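Local coordinates for peptidoglycan-N-acetylmuramic acid deacetylase PdaC (Bacillus subtilis subsp. subtilis str. 168, PDB 6H8N), which deacetylates N-acetylmuramic acid residues of peptidoglycan, which confers lysozyme resistance, and also deacetylates short chitin oligomers, at residues Gln27-Leu32 with Leu59-Glu64. The protein carries 1 engineered substitution. Residues are numbered along the deposited sequence; the frame is centred on the assembly and turned at random.
Sequences QILDSL and LKEGNE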
loop_
_atom_site.group_PDB
_atom_site.type_symbol
_atom_site.label_atom_id
_atom_site.label_comp_id
_atom_site.label_asym_id
_atom_site.label_seq_id
_atom_site.Cartn_x
_atom_site.Cartn_y
_atom_site.Cartn_z
ATOM N N GLN A 27 2.637 6.288 13.859
ATOM C CA GLN A 27 2.046 5.289 14.738
ATOM C C GLN A 27 1.943 3.942 14.031
ATOM O O GLN A 27 2.263 2.899 14.611
ATOM C CB GLN A 27 0.672 5.792 15.186
ATOM C CG GLN A 27 0.009 4.932 16.216
ATOM C CD GLN A 27 -1.416 5.361 16.505
ATOM O OE1 GLN A 27 -1.721 6.548 16.618
ATOM N NE2 GLN A 27 -2.284 4.392 16.638
ATOM N N ILE A 28 1.539 3.949 12.753
ATOM C CA ILE A 28 1.442 2.717 11.983
ATOM C C ILE A 28 2.823 2.109 11.779
ATOM O O ILE A 28 3.011 0.897 11.925
ATOM C CB ILE A 28 0.723 3.002 10.655
ATOM C CG1 ILE A 28 -0.749 3.359 10.925
ATOM C CG2 ILE A 28 0.835 1.818 9.689
ATOM C CD1 ILE A 28 -1.446 4.040 9.776
ATOM N N LEU A 29 3.814 2.941 11.451
ATOM C CA LEU A 29 5.182 2.452 11.311
ATOM C C LEU A 29 5.673 1.837 12.615
ATOM O O LEU A 29 6.346 0.808 12.600
ATOM C CB LEU A 29 6.115 3.575 10.866
ATOM C CG LEU A 29 5.895 4.046 9.428
ATOM C CD1 LEU A 29 6.635 5.345 9.178
ATOM C CD2 LEU A 29 6.345 2.987 8.428
ATOM N N ASP A 30 5.319 2.445 13.754
ATOM C CA ASP A 30 5.676 1.883 15.058
ATOM C C ASP A 30 5.056 0.506 15.242
ATOM O O ASP A 30 5.718 -0.418 15.727
ATOM C CB ASP A 30 5.197 2.784 16.198
ATOM C CG ASP A 30 5.997 4.063 16.354
ATOM O OD1 ASP A 30 7.063 4.231 15.742
ATOM O OD2 ASP A 30 5.531 4.913 17.152
ATOM N N SER A 31 3.776 0.363 14.897
ATOM C CA SER A 31 3.085 -0.915 15.046
ATOM C C SER A 31 3.735 -1.978 14.173
ATOM O O SER A 31 3.944 -3.115 14.603
ATOM C CB SER A 31 1.612 -0.774 14.654
ATOM O OG SER A 31 0.903 0.159 15.439
ATOM N N LEU A 32 4.020 -1.641 12.912
ATOM C CA LEU A 32 4.664 -2.596 12.024
ATOM C C LEU A 32 6.008 -3.034 12.581
ATOM O O LEU A 32 6.332 -4.227 12.579
ATOM C CB LEU A 32 4.839 -1.985 10.630
ATOM C CG LEU A 32 3.548 -1.759 9.851
ATOM C CD1 LEU A 32 3.793 -0.819 8.668
ATOM C CD2 LEU A 32 2.968 -3.091 9.370
ATOM N N LEU A 59 10.909 3.912 4.262
ATOM C CA LEU A 59 11.875 3.148 3.469
ATOM C C LEU A 59 12.938 2.508 4.351
ATOM O O LEU A 59 13.307 1.348 4.142
ATOM C CB LEU A 59 12.545 4.059 2.445
ATOM C CG LEU A 59 11.683 4.535 1.283
ATOM C CD1 LEU A 59 12.437 5.640 0.521
ATOM C CD2 LEU A 59 11.347 3.393 0.366
ATOM N N LYS A 60 13.445 3.251 5.335
ATOM C CA LYS A 60 14.486 2.715 6.203
ATOM C C LYS A 60 13.996 1.488 6.946
ATOM O O LYS A 60 14.775 0.570 7.210
ATOM C CB LYS A 60 14.944 3.793 7.176
ATOM C CG LYS A 60 16.128 3.382 8.014
ATOM C CD LYS A 60 16.682 4.556 8.794
ATOM C CE LYS A 60 17.952 4.165 9.526
ATOM N NZ LYS A 60 18.605 5.343 10.173
ATOM N N GLU A 61 12.711 1.433 7.257
ATOM C CA GLU A 61 12.137 0.338 8.032
ATOM C C GLU A 61 11.611 -0.795 7.160
ATOM O O GLU A 61 10.933 -1.689 7.675
ATOM C CB GLU A 61 11.095 0.886 9.015
ATOM C CG GLU A 61 11.774 1.815 10.039
ATOM C CD GLU A 61 10.903 2.354 11.159
ATOM O OE1 GLU A 61 9.700 2.044 11.217
ATOM O OE2 GLU A 61 11.440 3.111 12.017
ATOM N N GLY A 62 11.964 -0.819 5.876
ATOM C CA GLY A 62 11.703 -1.964 5.047
ATOM C C GLY A 62 10.364 -1.979 4.350
ATOM O O GLY A 62 10.006 -2.994 3.758
ATOM N N ASN A 63 9.613 -0.895 4.399
ATOM C CA ASN A 63 8.319 -0.833 3.747
ATOM C C ASN A 63 8.465 -0.393 2.297
ATOM O O ASN A 63 9.452 0.239 1.909
ATOM C CB ASN A 63 7.418 0.091 4.546
ATOM C CG ASN A 63 7.305 -0.366 5.969
ATOM O OD1 ASN A 63 6.683 -1.404 6.243
ATOM N ND2 ASN A 63 7.901 0.386 6.898
ATOM N N GLU A 64 7.476 -0.746 1.496
ATOM C CA GLU A 64 7.452 -0.396 0.090
ATOM C C GLU A 64 6.658 0.894 -0.075
ATOM O O GLU A 64 5.706 1.151 0.675
ATOM C CB GLU A 64 6.832 -1.529 -0.738
ATOM C CG GLU A 64 6.861 -1.274 -2.236
ATOM C CD GLU A 64 6.541 -2.491 -3.067
ATOM O OE1 GLU A 64 5.887 -3.423 -2.593
ATOM O OE2 GLU A 64 6.952 -2.507 -4.261
HETATM O O HOH W 1 7.922 0.205 10.185
#
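Leu29 and Leu32 of helix 22-35 meet the side chain of Asn63 in the turn after helix 52-60. All three are buried, and this part is tight. Leu29 CD2 lies 3.4 Å from Asn63 ND2. Leu32 puts CD1 3.8 Å from Asn63 OD1, so the two leucines take different ends of one amide. Asn63 holds CG beside its backbone N (chi1 -57°), which sends the amide toward the helix. Backbone atoms hold the amide: ND2 donates to Met58 O of helix 52-60, and OD1 accepts from Ala39 N. Phe41 of strand 40-43 touches both leucines and Asn63. The turn is a Schellman motif with Gly62, at positive phi, as its C-prime residue. It leads from helix 52-60 into strand 64-67 of the parallel sheet in the C-terminal polysaccharide deacetylase (NodB homology) domain, away from the zinc site. The Glu61 side is looser, and Glu61 is partly exposed. Glu61 OE1 stays 3.8 Å from Leu29 O, and a water beside the pair bridges them. The water donates to Leu29 O at 2.9 Å. It also donates to Glu61 OE1 at 2.8 Å. It accepts from Asn63 ND2 at 3.3 Å. Glu61 OE2 forms salt bridges with Arg57 and Lys33.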